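Local coordinates for 2',5'-phosphodiesterase 12 (Homo sapiens, PDB 4Z0V), which is a two-domain member of the endonuclease/exonuclease/phosphatase family, with a magnesium ion bound in its DNase I-like domain, at residues 40-44 against 63-67; 134-138 against 209-213. All blocks are in the same frame, centred on the assembly; numbering follows the deposited sequence.

In the fold
The two contacts belong to different parts of the chain. Interaction 1 (40-44 with 63-67) packs a loop on a strand of the N-terminal beta domain, with its centre about 26 Å from the centre of the chain. Interaction 2 (134-138 with 209-213) lies in the DNase I-like part, about 12 Å from that centre, and there the side chain of Tyr138 is about 5 Å from the magnesium ion. The two centres are about 31 Å apart and the nearest atoms about 19 Å, without touching. Helix 185-198 receives Arg64 of interaction 1 at its Glu197; that helix follows strand 177-184, which pairs with strand 211-218 of interaction 2.

Interaction 1 of 2, residues 40-44 against 63-67; sequences LFRWY and ERVYT
The indole NE1 of Trp43 faces two consecutive carbonyls of the 63-67 loop: Glu63 O at 3.0 Å and Arg64 O at 3.1 Å from NE1. This is a shared, bifurcated hydrogen bond, weak in both arms, since the N-H reaches the two oxygens at 123° and 138°. It ties the loop after strand 56-58 to strand 40-46 of the antiparallel sheet in the N-terminal domain, which belongs to the E-set clan. Both oxygens meet the indole at its edge, leaving one face to the methylene of Tyr66.

The charged end of Arg64 looks to other parts of the chain. CG stands anti to the backbone N (chi1 170°), and the chain stays extended to NE, carrying the guanidinium to Glu197 of helix 185-198 for a salt bridge and to the carbonyl of Pro27. Here the loop joins the small domain to a helix of the DNase I-like part. The near end of the same side chain works differently: its CB lies over the face of the Phe41 ring, 4.1 Å from the ring centroid and almost on the normal, a CH-pi contact. The ring and the arginine run side by side in the same direction, and Leu29 of strand 28-32 touches both.

Packing continues at Tyr66. Its ring and the five-membered ring of Trp43 are near parallel but slid apart, with centroids 5.2 Å from each other and hardly any overlap. The phenol leads away, and its OH is hydrogen-bonded to Asp72. On this side the indole is met mainly by the methylene: Tyr66 CB sits over one face of the five-membered ring of Trp43, 3.4 Å from the centroid and close to the ring normal, at 3.4 Å from Trp43 CE2.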
# COMPACT_ATOMS: atom_id res chain seq x y z
N LEU A 40 -19.54 -20.45 7.84
CA LEU A 40 -18.97 -21.77 7.49
C LEU A 40 -18.42 -21.71 6.09
O LEU A 40 -19.08 -21.17 5.20
CB LEU A 40 -20.05 -22.88 7.58
CG LEU A 40 -20.81 -23.07 8.92
CD1 LEU A 40 -21.83 -24.19 8.80
CD2 LEU A 40 -19.86 -23.34 10.08
N PHE A 41 -17.24 -22.25 5.88
CA PHE A 41 -16.62 -22.29 4.56
C PHE A 41 -16.17 -23.68 4.24
O PHE A 41 -15.65 -24.39 5.11
CB PHE A 41 -15.39 -21.35 4.50
CG PHE A 41 -15.71 -19.92 4.82
CD1 PHE A 41 -16.29 -19.09 3.88
CD2 PHE A 41 -15.42 -19.39 6.08
CE1 PHE A 41 -16.63 -17.76 4.19
CE2 PHE A 41 -15.75 -18.05 6.38
CZ PHE A 41 -16.35 -17.26 5.44
N ARG A 42 -16.31 -24.07 3.00
CA ARG A 42 -15.78 -25.36 2.57
C ARG A 42 -15.40 -25.24 1.11
O ARG A 42 -16.20 -24.78 0.32
CB ARG A 42 -16.78 -26.52 2.79
CG ARG A 42 -16.27 -27.88 2.29
CD ARG A 42 -15.04 -28.38 3.04
NE ARG A 42 -15.39 -28.91 4.37
CZ ARG A 42 -14.59 -29.67 5.10
NH1 ARG A 42 -14.98 -30.10 6.30
NH2 ARG A 42 -13.39 -29.99 4.66
N TRP A 43 -14.19 -25.65 0.76
CA TRP A 43 -13.74 -25.58 -0.61
C TRP A 43 -13.77 -26.95 -1.25
O TRP A 43 -13.37 -27.94 -0.63
CB TRP A 43 -12.32 -25.02 -0.67
CG TRP A 43 -12.27 -23.53 -0.45
CD1 TRP A 43 -12.06 -22.87 0.73
CD2 TRP A 43 -12.33 -22.54 -1.47
NE1 TRP A 43 -12.02 -21.51 0.50
CE2 TRP A 43 -12.17 -21.28 -0.85
CE3 TRP A 43 -12.47 -22.60 -2.88
CZ2 TRP A 43 -12.19 -20.09 -1.58
CZ3 TRP A 43 -12.50 -21.41 -3.59
CH2 TRP A 43 -12.35 -20.18 -2.94
N TYR A 44 -14.17 -26.98 -2.52
CA TYR A 44 -14.20 -28.17 -3.37
C TYR A 44 -13.39 -27.98 -4.61
O TYR A 44 -13.21 -26.85 -5.07
CB TYR A 44 -15.61 -28.52 -3.81
CG TYR A 44 -16.57 -28.73 -2.67
CD1 TYR A 44 -17.18 -27.65 -2.04
CD2 TYR A 44 -16.94 -30.02 -2.28
CE1 TYR A 44 -18.10 -27.84 -1.01
CE2 TYR A 44 -17.86 -30.22 -1.25
CZ TYR A 44 -18.43 -29.13 -0.62
OH TYR A 44 -19.34 -29.30 0.40
N GLU A 63 -11.52 -22.91 5.53
CA GLU A 63 -11.18 -21.50 5.70
C GLU A 63 -11.70 -20.69 4.54
O GLU A 63 -11.96 -21.23 3.47
CB GLU A 63 -9.65 -21.33 5.77
CG GLU A 63 -8.90 -22.37 6.58
CD GLU A 63 -8.45 -21.89 7.94
OE1 GLU A 63 -9.18 -22.12 8.93
OE2 GLU A 63 -7.36 -21.28 8.02
N ARG A 64 -11.78 -19.39 4.72
CA ARG A 64 -12.26 -18.47 3.69
C ARG A 64 -11.34 -18.51 2.46
O ARG A 64 -11.83 -18.50 1.33
CB ARG A 64 -12.31 -17.07 4.31
CG ARG A 64 -12.56 -15.97 3.31
CD ARG A 64 -12.65 -14.64 4.05
NE ARG A 64 -12.85 -13.58 3.08
CZ ARG A 64 -13.33 -12.38 3.36
NH1 ARG A 64 -13.67 -12.07 4.61
NH2 ARG A 64 -13.47 -11.47 2.41
N VAL A 65 -10.03 -18.60 2.69
CA VAL A 65 -9.00 -18.57 1.65
C VAL A 65 -8.56 -19.97 1.30
O VAL A 65 -8.40 -20.82 2.19
CB VAL A 65 -7.79 -17.70 2.13
CG1 VAL A 65 -6.64 -17.67 1.12
CG2 VAL A 65 -8.26 -16.28 2.42
N TYR A 66 -8.35 -20.21 0.02
CA TYR A 66 -7.84 -21.50 -0.45
C TYR A 66 -6.63 -21.24 -1.32
O TYR A 66 -6.73 -20.44 -2.24
CB TYR A 66 -8.94 -22.23 -1.27
CG TYR A 66 -8.50 -23.56 -1.82
CD1 TYR A 66 -8.47 -24.70 -1.01
CD2 TYR A 66 -8.07 -23.69 -3.14
CE1 TYR A 66 -8.01 -25.92 -1.50
CE2 TYR A 66 -7.67 -24.93 -3.66
CZ TYR A 66 -7.61 -26.03 -2.82
OH TYR A 66 -7.22 -27.25 -3.31
N THR A 67 -5.51 -21.96 -1.09
CA THR A 67 -4.32 -21.83 -1.94
C THR A 67 -4.22 -23.13 -2.75
O THR A 67 -3.92 -24.19 -2.19
CB THR A 67 -3.04 -21.54 -1.12
OG1 THR A 67 -3.27 -20.39 -0.33
CG2 THR A 67 -1.83 -21.24 -2.01

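Interaction 2 of 2, residues 134-138 against 209-213; sequences LADTY and QHEGL
Tyr138 and Glu211 cross at about a right angle, with the phenol ring and the carboxylate turned 66° from each other. Tyr138 OH donates to Glu211 OE2 at 2.6 Å, a short hydrogen bond that meets the oxygen on its anti side, 15° out of the carboxylate plane, while OE2 itself lies at the edge of the tyrosine ring.

In Glu211, chi1 of 53° puts CG between the backbone N and the carbonyl carbon, and the bend at chi2 turns the carboxylate toward the hydroxyl. The same chi1 leaves Glu211 CG 3.8 Å from Ala135 CB and equally far from Thr137 CG2. That same methyl lies over the centre of the Tyr138 ring, 3.6 Å above its plane. Farther out, Thr137 crosses His210 roughly at right angles, its OG1 passing 3.7 Å from His210 CB.

Asp184 accepts the backbone N-H groups of Asp136 and Thr137 at the start of helix 136-139, and Glu182 that of Ala135. The contact thus joins the start of helix 136-139 to strand 211-218 of the DNase I-like fold, with the Tyr138 side chain about 5 Å from the bound magnesium ion.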
# COMPACT_ATOMS: atom_id res chain seq x y z
N LEU A 134 1.43 0.36 -8.54
CA LEU A 134 1.28 0.67 -9.99
C LEU A 134 -0.19 0.55 -10.43
O LEU A 134 -0.74 -0.56 -10.61
CB LEU A 134 2.21 -0.24 -10.83
CG LEU A 134 2.10 -0.18 -12.38
CD1 LEU A 134 2.26 1.25 -12.90
CD2 LEU A 134 3.12 -1.13 -13.01
N ALA A 135 -0.82 1.71 -10.62
CA ALA A 135 -2.23 1.73 -10.92
C ALA A 135 -2.53 1.22 -12.33
O ALA A 135 -1.83 1.56 -13.31
CB ALA A 135 -2.81 3.12 -10.74
N ASP A 136 -3.59 0.42 -12.43
CA ASP A 136 -4.06 -0.06 -13.73
C ASP A 136 -4.49 1.12 -14.60
O ASP A 136 -4.37 1.04 -15.83
CB ASP A 136 -5.23 -1.04 -13.56
CG ASP A 136 -5.71 -1.56 -14.90
OD1 ASP A 136 -4.93 -2.25 -15.57
OD2 ASP A 136 -6.84 -1.21 -15.30
N THR A 137 -4.97 2.23 -13.99
CA THR A 137 -5.35 3.41 -14.78
C THR A 137 -4.16 3.85 -15.64
O THR A 137 -4.36 4.33 -16.76
CB THR A 137 -5.94 4.54 -13.91
OG1 THR A 137 -6.49 5.52 -14.79
CG2 THR A 137 -4.91 5.21 -13.02
N TYR A 138 -2.91 3.64 -15.16
CA TYR A 138 -1.72 3.97 -15.93
C TYR A 138 -1.16 2.76 -16.67
O TYR A 138 -0.80 2.90 -17.85
CB TYR A 138 -0.60 4.61 -15.08
CG TYR A 138 -1.09 5.72 -14.18
CD1 TYR A 138 -1.71 6.85 -14.70
CD2 TYR A 138 -0.99 5.62 -12.79
CE1 TYR A 138 -2.22 7.86 -13.87
CE2 TYR A 138 -1.51 6.61 -11.94
CZ TYR A 138 -2.12 7.73 -12.50
OH TYR A 138 -2.64 8.73 -11.71
N GLN A 209 -8.13 10.94 -8.48
CA GLN A 209 -9.09 10.87 -9.57
C GLN A 209 -9.51 9.42 -9.79
O GLN A 209 -10.63 9.04 -9.43
CB GLN A 209 -8.53 11.49 -10.87
CG GLN A 209 -9.59 11.45 -11.98
CD GLN A 209 -9.17 12.24 -13.18
OE1 GLN A 209 -7.98 12.42 -13.48
NE2 GLN A 209 -10.16 12.65 -13.94
N HIS A 210 -8.64 8.62 -10.38
CA HIS A 210 -8.93 7.22 -10.68
C HIS A 210 -8.15 6.29 -9.75
O HIS A 210 -8.38 5.10 -9.75
CB HIS A 210 -8.60 6.93 -12.16
CG HIS A 210 -9.51 7.65 -13.09
ND1 HIS A 210 -10.88 7.70 -12.88
CD2 HIS A 210 -9.21 8.30 -14.24
CE1 HIS A 210 -11.38 8.39 -13.90
NE2 HIS A 210 -10.41 8.80 -14.73
N GLU A 211 -7.24 6.85 -8.95
CA GLU A 211 -6.44 6.04 -8.03
C GLU A 211 -6.04 6.88 -6.85
O GLU A 211 -6.08 8.12 -6.92
CB GLU A 211 -5.19 5.42 -8.74
CG GLU A 211 -4.26 6.37 -9.49
CD GLU A 211 -3.31 7.20 -8.64
OE1 GLU A 211 -3.05 6.81 -7.48
OE2 GLU A 211 -2.76 8.20 -9.15
N GLY A 212 -5.61 6.22 -5.80
CA GLY A 212 -5.17 6.95 -4.62
C GLY A 212 -4.44 6.10 -3.61
O GLY A 212 -3.68 5.17 -3.94
N LEU A 213 -4.68 6.46 -2.38
CA LEU A 213 -3.97 5.90 -1.26
C LEU A 213 -4.84 4.96 -0.45
O LEU A 213 -6.01 5.25 -0.25
CB LEU A 213 -3.53 7.04 -0.34
CG LEU A 213 -2.72 8.22 -0.93
CD1 LEU A 213 -2.50 9.27 0.18
CD2 LEU A 213 -1.37 7.74 -1.48